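Local coordinates for aldehyde dehydrogenase (Trypanosoma brucei, PDB 5MYP), which probably oxidises aldehydes to carboxylic acids with NAD+ as the electron acceptor in the glycosome, at residues A[42-53]-A[163-171]. Sequence-based numbering, arbitrary orientation. Where two conformers were deposited one is given.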
ATOM      1  N   VAL A  42     -24.266  -4.877 -10.749  1.00 17.82           N
ATOM      2  CA  VAL A  42     -23.321  -5.997 -10.649  1.00 17.96           C
ATOM      3  C   VAL A  42     -23.282  -6.585  -9.234  1.00 17.92           C
ATOM      4  O   VAL A  42     -23.275  -7.808  -9.070  1.00 17.61           O
ATOM      5  CB  VAL A  42     -21.896  -5.579 -11.094  1.00 18.21           C
ATOM      6  CG1 VAL A  42     -20.860  -6.641 -10.765  1.00 18.51           C
ATOM      7  CG2 VAL A  42     -21.874  -5.285 -12.583  1.00 18.49           C
ATOM      8  N   LEU A  43     -23.249  -5.714  -8.226  1.00 18.05           N
ATOM      9  CA  LEU A  43     -23.270  -6.160  -6.831  1.00 18.29           C
ATOM     10  C   LEU A  43     -24.558  -6.901  -6.489  1.00 18.36           C
ATOM     11  O   LEU A  43     -24.504  -7.961  -5.873  1.00 18.07           O
ATOM     12  CB  LEU A  43     -23.051  -4.987  -5.870  1.00 18.42           C
ATOM     13  CG  LEU A  43     -21.647  -4.362  -5.902  1.00 18.59           C
ATOM     14  CD1 LEU A  43     -21.640  -3.125  -5.023  1.00 18.78           C
ATOM     15  CD2 LEU A  43     -20.559  -5.345  -5.468  1.00 18.72           C
ATOM     16  N   ARG A  44     -25.701  -6.345  -6.894  0.70 19.01           N
ATOM     17  CA  ARG A  44     -27.002  -7.013  -6.704  0.70 19.54           C
ATOM     18  C   ARG A  44     -27.061  -8.377  -7.401  0.70 18.73           C
ATOM     19  O   ARG A  44     -27.630  -9.326  -6.866  0.70 18.28           O
ATOM     20  CB  ARG A  44     -28.158  -6.136  -7.200  0.70 20.85           C
ATOM     21  CG  ARG A  44     -28.502  -4.978  -6.270  0.70 22.18           C
ATOM     22  CD  ARG A  44     -29.865  -4.370  -6.583  0.70 23.39           C
ATOM     23  NE  ARG A  44     -30.151  -4.286  -8.019  0.70 24.27           N
ATOM     24  CZ  ARG A  44     -29.938  -3.228  -8.810  0.70 25.18           C
ATOM     25  NH1 ARG A  44     -29.423  -2.082  -8.348  0.70 25.74           N
ATOM     26  NH2 ARG A  44     -30.256  -3.315 -10.102  0.70 25.51           N
ATOM     27  N   SER A  45     -26.468  -8.474  -8.606  0.50 18.10           N
ATOM     28  CA  SER A  45     -26.386  -9.741  -9.358  0.50 17.72           C
ATOM     29  C   SER A  45     -25.491 -10.767  -8.666  0.50 17.42           C
ATOM     30  O   SER A  45     -25.796 -11.959  -8.679  0.50 17.47           O
ATOM     31  CB  SER A  45     -25.879  -9.502 -10.782  0.50 17.64           C
ATOM     32  OG  SER A  45     -26.663  -8.534 -11.452  0.50 17.42           O
ATOM     33  N   LEU A  46     -24.392 -10.309  -8.067  1.00 17.05           N
ATOM     34  CA  LEU A  46     -23.520 -11.186  -7.267  1.00 16.61           C
ATOM     35  C   LEU A  46     -24.191 -11.633  -5.957  1.00 16.30           C
ATOM     36  O   LEU A  46     -23.964 -12.749  -5.502  1.00 15.75           O
ATOM     37  CB  LEU A  46     -22.158 -10.534  -7.001  1.00 16.46           C
ATOM     38  CG  LEU A  46     -21.246 -10.474  -8.228  1.00 16.50           C
ATOM     39  CD1 LEU A  46     -20.030  -9.596  -7.982  1.00 16.45           C
ATOM     40  CD2 LEU A  46     -20.812 -11.865  -8.671  1.00 16.68           C
ATOM     41  N   LEU A  47     -25.018 -10.774  -5.362  1.00 16.38           N
ATOM     42  CA  LEU A  47     -25.880 -11.191  -4.248  1.00 16.71           C
ATOM     43  C   LEU A  47     -26.812 -12.319  -4.693  1.00 16.79           C
ATOM     44  O   LEU A  47     -26.936 -13.335  -3.999  1.00 16.46           O
ATOM     45  CB  LEU A  47     -26.698 -10.018  -3.696  1.00 16.92           C
ATOM     46  CG  LEU A  47     -27.680 -10.282  -2.552  1.00 17.14           C
ATOM     47  CD1 LEU A  47     -26.987 -10.917  -1.365  1.00 17.35           C
ATOM     48  CD2 LEU A  47     -28.348  -8.979  -2.141  1.00 17.66           C
ATOM     49  N   ASN A  48     -27.438 -12.144  -5.860  1.00 17.28           N
ATOM     50  CA  ASN A  48     -28.291 -13.189  -6.445  1.00 17.66           C
ATOM     51  C   ASN A  48     -27.505 -14.476  -6.725  1.00 17.55           C
ATOM     52  O   ASN A  48     -28.011 -15.568  -6.472  1.00 17.35           O
ATOM     53  CB  ASN A  48     -28.984 -12.704  -7.731  1.00 18.16           C
ATOM     54  CG  ASN A  48     -29.947 -11.544  -7.496  1.00 18.76           C
ATOM     55  OD1 ASN A  48     -30.317 -10.835  -8.440  1.00 19.33           O
ATOM     56  ND2 ASN A  48     -30.357 -11.342  -6.247  1.00 18.86           N
ATOM     57  N   LEU A  49     -26.277 -14.346  -7.231  1.00 17.55           N
ATOM     58  CA  LEU A  49     -25.378 -15.501  -7.429  1.00 17.64           C
ATOM     59  C   LEU A  49     -25.239 -16.332  -6.150  1.00 17.57           C
ATOM     60  O   LEU A  49     -25.371 -17.556  -6.182  1.00 17.17           O
ATOM     61  CB  LEU A  49     -23.990 -15.047  -7.912  1.00 17.92           C
ATOM     62  CG  LEU A  49     -22.825 -16.049  -7.905  1.00 18.17           C
ATOM     63  CD1 LEU A  49     -23.081 -17.191  -8.863  1.00 18.52           C
ATOM     64  CD2 LEU A  49     -21.517 -15.365  -8.265  1.00 18.34           C
ATOM     65  N   VAL A  50     -24.982 -15.656  -5.033  1.00 17.70           N
ATOM     66  CA  VAL A  50     -24.787 -16.331  -3.749  1.00 18.07           C
ATOM     67  C   VAL A  50     -26.111 -16.892  -3.218  1.00 18.38           C
ATOM     68  O   VAL A  50     -26.185 -18.071  -2.871  1.00 18.43           O
ATOM     69  CB  VAL A  50     -24.124 -15.400  -2.710  1.00 18.01           C
ATOM     70  CG1 VAL A  50     -24.045 -16.073  -1.338  1.00 18.15           C
ATOM     71  CG2 VAL A  50     -22.720 -14.996  -3.181  1.00 18.04           C
ATOM     72  N   GLU A  51     -27.144 -16.050  -3.170  1.00 19.07           N
ATOM     73  CA  GLU A  51     -28.434 -16.435  -2.573  1.00 19.79           C
ATOM     74  C   GLU A  51     -29.197 -17.507  -3.360  1.00 19.66           C
ATOM     75  O   GLU A  51     -29.726 -18.444  -2.764  1.00 19.54           O
ATOM     76  CB  GLU A  51     -29.326 -15.208  -2.367  1.00 20.61           C
ATOM     77  CG  GLU A  51     -28.825 -14.265  -1.287  1.00 21.45           C
ATOM     78  CD  GLU A  51     -29.819 -13.162  -0.957  1.00 22.30           C
ATOM     79  OE1 GLU A  51     -30.575 -12.726  -1.854  1.00 23.57           O
ATOM     80  OE2 GLU A  51     -29.845 -12.719   0.209  1.00 23.17           O
ATOM     81  N   GLU A  52     -29.249 -17.372  -4.683  1.00 19.46           N
ATOM     82  CA  GLU A  52     -29.957 -18.348  -5.529  1.00 19.42           C
ATOM     83  C   GLU A  52     -29.269 -19.711  -5.578  1.00 19.14           C
ATOM     84  O   GLU A  52     -29.928 -20.716  -5.838  1.00 19.05           O
ATOM     85  CB  GLU A  52     -30.132 -17.826  -6.962  1.00 19.67           C
ATOM     86  CG  GLU A  52     -31.013 -16.593  -7.064  1.00 19.74           C
ATOM     87  CD  GLU A  52     -31.105 -16.029  -8.470  1.00 19.91           C
ATOM     88  OE1 GLU A  52     -30.676 -16.685  -9.444  1.00 19.63           O
ATOM     89  OE2 GLU A  52     -31.621 -14.903  -8.600  1.00 20.67           O
ATOM     90  N   ASN A  53     -27.957 -19.747  -5.329  1.00 18.57           N
ATOM     91  CA  ASN A  53     -27.176 -20.981  -5.431  1.00 18.25           C
ATOM     92  C   ASN A  53     -26.509 -21.413  -4.113  1.00 17.90           C
ATOM     93  O   ASN A  53     -25.537 -22.173  -4.133  1.00 17.35           O
ATOM     94  CB  ASN A  53     -26.136 -20.819  -6.544  1.00 18.14           C
ATOM     95  CG  ASN A  53     -26.761 -20.376  -7.856  1.00 18.27           C
ATOM     96  OD1 ASN A  53     -27.349 -21.181  -8.570  1.00 18.20           O
ATOM     97  ND2 ASN A  53     -26.643 -19.092  -8.173  1.00 17.92           N
ATOM     98  N   LEU A 163     -18.537 -22.188  -9.521  1.00 15.52           N
ATOM     99  CA  LEU A 163     -18.402 -20.734  -9.661  1.00 15.47           C
ATOM    100  C   LEU A 163     -18.153 -20.330 -11.112  1.00 15.25           C
ATOM    101  O   LEU A 163     -18.713 -19.347 -11.587  1.00 14.84           O
ATOM    102  CB  LEU A 163     -17.265 -20.206  -8.778  1.00 15.88           C
ATOM    103  CG  LEU A 163     -17.038 -18.687  -8.763  1.00 16.06           C
ATOM    104  CD1 LEU A 163     -18.269 -17.940  -8.255  1.00 16.27           C
ATOM    105  CD2 LEU A 163     -15.817 -18.361  -7.929  1.00 16.18           C
ATOM    106  N   THR A 164     -17.304 -21.085 -11.804  1.00 15.34           N
ATOM    107  CA  THR A 164     -17.011 -20.836 -13.219  1.00 15.81           C
ATOM    108  C   THR A 164     -18.266 -21.011 -14.085  1.00 16.00           C
ATOM    109  O   THR A 164     -18.505 -20.213 -14.983  1.00 15.66           O
ATOM    110  CB  THR A 164     -15.858 -21.733 -13.714  1.00 15.82           C
ATOM    111  OG1 THR A 164     -14.672 -21.429 -12.958  1.00 16.02           O
ATOM    112  CG2 THR A 164     -15.573 -21.523 -15.196  1.00 15.82           C
ATOM    113  N   LYS A 165     -19.070 -22.028 -13.792  1.00 16.45           N
ATOM    114  CA  LYS A 165     -20.349 -22.240 -14.480  1.00 17.06           C
ATOM    115  C   LYS A 165     -21.347 -21.099 -14.207  1.00 16.94           C
ATOM    116  O   LYS A 165     -21.964 -20.574 -15.137  1.00 16.76           O
ATOM    117  CB  LYS A 165     -20.965 -23.587 -14.069  1.00 17.85           C
ATOM    118  CG  LYS A 165     -22.280 -23.919 -14.774  1.00 18.69           C
ATOM    119  CD  LYS A 165     -22.937 -25.187 -14.252  1.00 19.39           C
ATOM    120  CE  LYS A 165     -24.431 -25.181 -14.558  1.00 19.80           C
ATOM    121  NZ  LYS A 165     -25.079 -26.514 -14.394  1.00 20.45           N
ATOM    122  N   LEU A 166     -21.490 -20.717 -12.938  1.00 16.83           N
ATOM    123  CA  LEU A 166     -22.547 -19.780 -12.523  1.00 16.89           C
ATOM    124  C   LEU A 166     -22.238 -18.312 -12.789  1.00 17.09           C
ATOM    125  O   LEU A 166     -23.132 -17.568 -13.168  1.00 16.51           O
ATOM    126  CB  LEU A 166     -22.881 -19.957 -11.039  1.00 16.81           C
ATOM    127  CG  LEU A 166     -23.584 -21.253 -10.636  1.00 16.84           C
ATOM    128  CD1 LEU A 166     -23.668 -21.331  -9.123  1.00 16.94           C
ATOM    129  CD2 LEU A 166     -24.972 -21.351 -11.249  1.00 17.05           C
ATOM    130  N   LEU A 167     -20.987 -17.897 -12.587  1.00 17.63           N
ATOM    131  CA  LEU A 167     -20.637 -16.468 -12.590  1.00 18.13           C
ATOM    132  C   LEU A 167     -21.044 -15.706 -13.871  1.00 17.95           C
ATOM    133  O   LEU A 167     -21.637 -14.627 -13.763  1.00 17.28           O
ATOM    134  CB  LEU A 167     -19.144 -16.261 -12.266  1.00 18.69           C
ATOM    135  CG  LEU A 167     -18.644 -14.834 -12.016  1.00 19.39           C
ATOM    136  CD1 LEU A 167     -19.346 -14.218 -10.819  1.00 19.51           C
ATOM    137  CD2 LEU A 167     -17.133 -14.853 -11.824  1.00 19.84           C
ATOM    138  N   PRO A 168     -20.770 -16.274 -15.074  1.00 18.14           N
ATOM    139  CA  PRO A 168     -21.202 -15.619 -16.323  1.00 18.27           C
ATOM    140  C   PRO A 168     -22.710 -15.351 -16.440  1.00 18.11           C
ATOM    141  O   PRO A 168     -23.109 -14.422 -17.133  1.00 18.27           O
ATOM    142  CB  PRO A 168     -20.752 -16.593 -17.417  1.00 18.41           C
ATOM    143  CG  PRO A 168     -19.653 -17.368 -16.799  1.00 18.56           C
ATOM    144  CD  PRO A 168     -20.038 -17.520 -15.356  1.00 18.35           C
ATOM    145  N   LYS A 169     -23.530 -16.155 -15.771  1.00 17.97           N
ATOM    146  CA  LYS A 169     -24.982 -15.940 -15.754  1.00 17.97           C
ATOM    147  C   LYS A 169     -25.414 -14.724 -14.923  1.00 17.50           C
ATOM    148  O   LYS A 169     -26.520 -14.224 -15.108  1.00 17.45           O
ATOM    149  CB  LYS A 169     -25.694 -17.232 -15.327  1.00 18.56           C
ATOM    150  CG  LYS A 169     -25.434 -18.345 -16.346  1.00 19.01           C
ATOM    151  CD  LYS A 169     -26.312 -19.571 -16.165  1.00 19.42           C
ATOM    152  CE  LYS A 169     -25.927 -20.372 -14.940  1.00 19.61           C
ATOM    153  NZ  LYS A 169     -26.647 -21.682 -14.930  1.00 19.89           N
ATOM    154  N   TYR A 170     -24.539 -14.244 -14.034  1.00 16.61           N
ATOM    155  CA  TYR A 170     -24.814 -13.068 -13.203  1.00 16.22           C
ATOM    156  C   TYR A 170     -23.989 -11.817 -13.544  1.00 15.92           C
ATOM    157  O   TYR A 170     -24.498 -10.701 -13.418  1.00 15.65           O
ATOM    158  CB  TYR A 170     -24.659 -13.430 -11.724  1.00 16.07           C
ATOM    159  CG  TYR A 170     -25.624 -14.512 -11.301  1.00 15.93           C
ATOM    160  CD1 TYR A 170     -25.297 -15.851 -11.460  1.00 15.88           C
ATOM    161  CD2 TYR A 170     -26.875 -14.201 -10.765  1.00 15.98           C
ATOM    162  CE1 TYR A 170     -26.175 -16.859 -11.088  1.00 15.73           C
ATOM    163  CE2 TYR A 170     -27.761 -15.201 -10.385  1.00 15.77           C
ATOM    164  CZ  TYR A 170     -27.407 -16.529 -10.549  1.00 15.83           C
ATOM    165  OH  TYR A 170     -28.268 -17.535 -10.168  1.00 15.79           O
ATOM    166  N   VAL A 171     -22.734 -11.995 -13.958  1.00 15.31           N
ATOM    167  CA  VAL A 171     -21.869 -10.873 -14.331  1.00 15.09           C
ATOM    168  C   VAL A 171     -21.140 -11.178 -15.629  1.00 14.90           C
ATOM    169  O   VAL A 171     -20.644 -12.291 -15.818  1.00 14.35           O
ATOM    170  CB  VAL A 171     -20.824 -10.566 -13.231  1.00 15.19           C
ATOM    171  CG1 VAL A 171     -20.039  -9.300 -13.574  1.00 15.32           C
ATOM    172  CG2 VAL A 171     -21.497 -10.448 -11.871  1.00 15.36           C
TER
HETATM  173  O   HOH W   1     -28.784 -20.628 -10.952  1.00 27.68           O
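Residues 42-53 and 163-171 run roughly antiparallel, their helix axes 9.4 Å apart at an angle of 141°, and their backbones come closest where Ser45 faces Tyr170. The phenol of Tyr170 lies flat on helix 36-52, in a hole formed by Ser45, Asn48, Leu49 and Glu52. Leu49 CA sits 3.7 Å from the ring centroid and almost on its normal, a CH-pi contact over the face. With CG anti to the carbonyl carbon (chi1 -61°), the ring reaches along the helix toward its C-terminal end, where two side chains grip the hydroxyl. Tyr170 OH donates to Glu52 OE1 at 2.7 Å, meeting the carboxylate from above its plane, and accepts from Asn53 ND2 at 3.0 Å. The same amide nitrogen of Asn53 also gives a nearly straight bond (169°) to Leu49 O, and a water donates to both Asn53 OD1 and Tyr170 OH.

Deeper in, Leu49 is the reciprocal knob, among Leu163, Leu166, Leu167 and Tyr170. Its CD1 packs 3.5 Å from Leu166 CB, while CD2 meets Leu167 CD1. Leu46 CD2 touches that same Leu167 methyl and also lies 3.6 Å from Val171 CG2. Leu142 of helix 132-143 and Val176 of strand 176-178 continue this apolar layer, joining helix 36-52 to helix 157-170 and the parallel sheet behind it.

Two bonds through separate amide hydrogens fix the rotation of Asn53, which in turn helps orient the phenol. Accepting from Asn53 and the water probably polarises the hydroxyl toward donation to Glu52. The hydroxyl is thus held by Glu52, Asn53 and a water at the outer margin, while leucine and valine side chains fill the interior.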